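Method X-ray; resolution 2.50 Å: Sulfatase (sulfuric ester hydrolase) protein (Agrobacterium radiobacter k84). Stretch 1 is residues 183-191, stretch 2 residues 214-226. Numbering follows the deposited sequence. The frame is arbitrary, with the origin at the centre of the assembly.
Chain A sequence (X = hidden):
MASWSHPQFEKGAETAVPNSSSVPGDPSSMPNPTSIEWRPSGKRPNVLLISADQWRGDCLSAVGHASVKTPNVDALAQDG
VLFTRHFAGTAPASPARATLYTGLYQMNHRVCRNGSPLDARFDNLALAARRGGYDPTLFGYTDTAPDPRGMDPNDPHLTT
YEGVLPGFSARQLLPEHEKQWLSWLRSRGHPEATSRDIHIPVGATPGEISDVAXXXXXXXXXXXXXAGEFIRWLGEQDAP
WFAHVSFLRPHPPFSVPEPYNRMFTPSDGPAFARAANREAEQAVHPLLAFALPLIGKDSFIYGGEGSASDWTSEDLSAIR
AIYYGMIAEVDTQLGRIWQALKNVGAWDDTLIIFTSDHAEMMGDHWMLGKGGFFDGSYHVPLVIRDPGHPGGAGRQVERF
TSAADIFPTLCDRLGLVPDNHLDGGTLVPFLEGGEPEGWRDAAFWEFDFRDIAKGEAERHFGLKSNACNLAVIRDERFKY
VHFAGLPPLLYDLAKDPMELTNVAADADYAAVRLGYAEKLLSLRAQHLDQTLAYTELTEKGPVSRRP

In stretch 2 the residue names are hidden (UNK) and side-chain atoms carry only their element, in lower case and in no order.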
# COMPACT_ATOMS: atom_id res chain seq x y z
N SER A 183 40.54 9.79 12.33
CA SER A 183 41.16 11.05 12.79
C SER A 183 41.28 11.12 14.31
O SER A 183 42.20 11.75 14.83
CB SER A 183 40.43 12.27 12.23
OG SER A 183 39.22 12.57 12.91
N TRP A 184 40.35 10.47 15.02
CA TRP A 184 40.34 10.39 16.49
C TRP A 184 41.48 9.46 16.92
O TRP A 184 42.16 9.76 17.90
CB TRP A 184 38.98 9.87 17.01
CG TRP A 184 38.93 9.54 18.48
CD1 TRP A 184 38.71 10.42 19.50
CD2 TRP A 184 38.92 8.23 19.06
NE1 TRP A 184 38.59 9.73 20.70
CE2 TRP A 184 38.71 8.38 20.45
CE3 TRP A 184 39.06 6.93 18.55
CZ2 TRP A 184 38.66 7.29 21.34
CZ3 TRP A 184 39.01 5.85 19.42
CH2 TRP A 184 38.81 6.03 20.80
N LEU A 185 41.71 8.37 16.18
CA LEU A 185 42.79 7.42 16.42
C LEU A 185 44.14 8.10 16.21
O LEU A 185 45.05 7.90 17.02
CB LEU A 185 42.69 6.18 15.50
CG LEU A 185 41.58 5.16 15.76
CD1 LEU A 185 41.64 4.07 14.73
CD2 LEU A 185 41.65 4.58 17.17
N ARG A 186 44.26 8.91 15.13
CA ARG A 186 45.47 9.68 14.79
C ARG A 186 45.86 10.59 15.96
O ARG A 186 47.03 10.64 16.33
CB ARG A 186 45.26 10.50 13.51
CG ARG A 186 45.30 9.69 12.22
CD ARG A 186 45.08 10.57 11.00
NE ARG A 186 43.90 10.17 10.22
CZ ARG A 186 42.98 11.02 9.76
NH1 ARG A 186 43.09 12.33 10.00
NH2 ARG A 186 41.94 10.58 9.06
N SER A 187 44.85 11.25 16.58
CA SER A 187 45.01 12.14 17.73
C SER A 187 45.39 11.37 19.00
O SER A 187 45.76 11.99 20.01
CB SER A 187 43.74 12.96 17.95
OG SER A 187 42.75 12.24 18.67
N ARG A 188 45.26 10.03 18.97
CA ARG A 188 45.58 9.13 20.09
C ARG A 188 46.95 8.44 19.92
O ARG A 188 47.32 7.59 20.73
CB ARG A 188 44.45 8.10 20.25
CG ARG A 188 43.27 8.62 21.03
CD ARG A 188 42.22 7.55 21.18
NE ARG A 188 42.59 6.49 22.14
CZ ARG A 188 42.27 6.48 23.44
NH1 ARG A 188 41.62 7.51 23.98
NH2 ARG A 188 42.62 5.46 24.21
N GLY A 189 47.69 8.81 18.86
CA GLY A 189 49.01 8.29 18.56
C GLY A 189 49.06 7.16 17.55
O GLY A 189 49.97 6.32 17.61
N HIS A 190 48.10 7.13 16.60
CA HIS A 190 48.06 6.11 15.56
C HIS A 190 48.29 6.77 14.21
O HIS A 190 47.32 7.05 13.51
CB HIS A 190 46.73 5.36 15.55
CG HIS A 190 46.56 4.39 16.67
ND1 HIS A 190 46.05 4.78 17.90
CD2 HIS A 190 46.80 3.06 16.70
CE1 HIS A 190 46.01 3.69 18.63
NE2 HIS A 190 46.45 2.63 17.96
N PRO A 191 49.55 7.04 13.80
CA PRO A 191 49.75 7.67 12.47
C PRO A 191 49.47 6.70 11.32
O PRO A 191 49.43 7.11 10.16
CB PRO A 191 51.21 8.16 12.51
CG PRO A 191 51.87 7.28 13.51
CD PRO A 191 50.84 6.77 14.48
N UNK A 214 43.54 -6.22 16.04
CA UNK A 214 44.06 -5.14 15.16
C UNK A 214 44.90 -4.15 15.99
O UNK A 214 44.88 -4.23 17.23
c UNK A 214 42.11 -6.00 16.37
c UNK A 214 42.79 -4.50 14.60
c UNK A 214 41.75 -4.74 15.65
N UNK A 215 45.59 -3.21 15.32
CA UNK A 215 46.48 -2.21 15.93
C UNK A 215 45.86 -1.37 17.08
O UNK A 215 46.61 -0.94 17.97
c UNK A 215 47.05 -1.29 14.86
N UNK A 216 44.52 -1.16 17.07
CA UNK A 216 43.79 -0.39 18.09
C UNK A 216 43.31 -1.25 19.26
O UNK A 216 43.02 -2.43 19.07
c UNK A 216 39.72 -1.86 15.20
c UNK A 216 40.50 -0.97 17.29
o UNK A 216 38.80 -2.61 14.50
c UNK A 216 41.74 -0.56 15.30
c UNK A 216 40.82 -1.31 14.57
c UNK A 216 42.62 0.42 17.46
c UNK A 216 41.61 -0.39 16.67
c UNK A 216 39.56 -1.70 16.57
N UNK A 217 43.21 -0.66 20.45
CA UNK A 217 42.78 -1.34 21.68
C UNK A 217 41.25 -1.49 21.81
O UNK A 217 40.50 -1.00 20.95
c UNK A 217 43.36 -0.64 22.90
o UNK A 217 42.69 0.58 23.20
N UNK A 218 40.79 -2.17 22.89
CA UNK A 218 39.37 -2.35 23.20
C UNK A 218 38.69 -0.99 23.52
O UNK A 218 37.48 -0.82 23.30
c UNK A 218 39.74 -2.98 25.70
c UNK A 218 39.68 -4.13 26.70
n UNK A 218 39.17 -2.94 28.82
c UNK A 218 39.16 -3.38 24.34
c UNK A 218 40.19 -3.71 28.05
N UNK A 219 39.48 -0.02 24.01
CA UNK A 219 39.03 1.34 24.34
C UNK A 219 39.22 2.29 23.14
O UNK A 219 38.99 3.50 23.26
c UNK A 219 39.51 0.96 26.81
o UNK A 219 38.40 1.03 27.38
c UNK A 219 39.76 1.84 25.61
o UNK A 219 40.42 0.17 27.16
N UNK A 220 39.56 1.72 21.98
CA UNK A 220 39.77 2.45 20.74
C UNK A 220 38.89 1.97 19.55
O UNK A 220 39.12 2.39 18.42
c UNK A 220 41.26 2.46 20.36
o UNK A 220 44.18 4.45 21.05
c UNK A 220 42.11 3.31 21.29
o UNK A 220 44.14 2.30 20.55
c UNK A 220 43.58 3.36 20.93
N UNK A 221 37.88 1.11 19.79
CA UNK A 221 36.95 0.64 18.74
C UNK A 221 36.01 1.81 18.37
O UNK A 221 36.01 2.85 19.04
o UNK A 221 35.38 -0.14 20.41
c UNK A 221 36.08 -0.54 19.23
c UNK A 221 36.89 -1.81 19.49
N UNK A 222 35.19 1.61 17.35
CA UNK A 222 34.17 2.58 16.91
C UNK A 222 33.12 2.71 18.03
O UNK A 222 32.59 3.80 18.24
n UNK A 222 34.65 -0.17 13.15
c UNK A 222 33.50 2.15 15.59
c UNK A 222 34.84 0.40 14.33
c UNK A 222 34.46 1.86 14.43
o UNK A 222 35.32 -0.22 15.28
N UNK A 223 32.87 1.59 18.77
CA UNK A 223 31.95 1.52 19.92
C UNK A 223 32.44 2.44 21.08
O UNK A 223 31.67 3.27 21.60
o UNK A 223 31.74 -0.88 19.32
c UNK A 223 30.57 -0.13 21.30
c UNK A 223 31.78 0.05 20.42
N UNK A 224 33.74 2.26 21.47
CA UNK A 224 34.43 3.01 22.53
C UNK A 224 34.49 4.52 22.19
O UNK A 224 34.27 5.35 23.06
c UNK A 224 35.83 2.46 22.70
N UNK A 225 34.70 4.84 20.90
CA UNK A 225 34.74 6.21 20.39
C UNK A 225 33.36 6.88 20.51
O UNK A 225 33.27 7.93 21.15
c UNK A 225 34.19 7.45 16.99
c UNK A 225 35.25 6.22 18.93
c UNK A 225 33.96 8.61 16.25
c UNK A 225 34.53 9.80 16.63
c UNK A 225 34.99 7.48 18.14
c UNK A 225 35.56 8.69 18.51
c UNK A 225 35.33 9.85 17.76
N UNK A 226 32.31 6.24 19.96
CA UNK A 226 30.93 6.75 20.00
C UNK A 226 30.35 6.86 21.40
O UNK A 226 29.64 7.83 21.68
c UNK A 226 28.23 5.70 17.45
c UNK A 226 29.53 6.37 17.79
c UNK A 226 30.01 5.88 19.15
c UNK A 226 29.34 7.86 17.73

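Position 214 carries three carbons that close a ring onto the backbone N, which identifies Pro 214; it does not reach stretch 1, and its ring restricts phi, here -75°, in a loop. Position 215 has a single carbon. This is Ala 215, whose CB points toward stretch 1 while its carbonyl O lies at the edge of the His 190 ring, 3.6 Å from His 190 NE2; so small a side chain adds little bulk beside the imidazole.

At position 216 one carbon leads to a six-carbon ring bearing an oxygen: Tyr 216. Its CB faces stretch 1 and lies 4.3 Å from Leu 185 CD2, but the ring leads away, and its hydroxyl is hydrogen-bonded elsewhere in the structure. The residue thus offers an apolar base to the leucine and buries its polar end in another direction.

Position 217 shows one carbon and one oxygen, the mark of Ser 217, which makes no contact with stretch 1; its short hydroxyl serves the local turn instead, Ser 217 OG donating weakly to a side-chain oxygen of position 220 and accepting weakly from the backbone N of position 219. At 218 four carbons in a row end in nitrogen, giving Lys 218, also out of reach. Position 219 has two carbons, the second carrying two oxygens: Asp 219. Its side chain leads away from stretch 1 and meets its neighbour in a long salt bridge, Lys 218 NZ to Asp 219 OD2 at 3.7 Å. Its backbone does the touching, with Asp 219 O 3.5 Å from Trp 184 CH2, at the edge of the indole.

Position 220 has three carbons, the third carrying two oxygens, so it is Glu 220. One more methylene than aspartate lets the carboxylate extend to Arg 188, where NE donates to OE2 of Glu 220 at 2.8 Å and 174°, a nearly linear hydrogen bond within a salt bridge. The other oxygen accepts from the backbone at home, Ser 217 N to Glu 220 OE1 at 3.1 Å, and lies 3.0 Å from His 190 CE1 without a hydrogen bond to that ring.

Position 221 has one carbon bearing an oxygen and a carbon: Thr 221. It points away from stretch 1 and caps the helix that follows, its OG1 accepting from the backbone N of position 224 at 3.1 Å. At 222 three carbons end in one oxygen and one nitrogen, fitting Gln 222, whose amide is satisfied elsewhere in the structure. Position 223 repeats the carbon with one oxygen and one carbon, Thr 223, and 224 has a lone carbon, Ala 224; neither contacts stretch 1, though the Thr 223 hydroxyl is hydrogen-bonded elsewhere in the structure.

Position 225 is one carbon and an unsubstituted six-carbon ring, Phe 225. Its CB sits over the six-membered ring of Trp 184 in a CH-pi contact, and its CD1 comes 3.4 Å from Trp 184 CD2. Position 226, four carbons forked at the second, is Leu 226, out of reach.

The contact therefore pairs an apolar patch with a charged clasp. Phe 225 covers one indole face, while Glu 220 binds Arg 188 and packs its CB 3.9 Å from Leu 185 CD2.

Stretch 2 214-226: PAYSKDETQTAFL
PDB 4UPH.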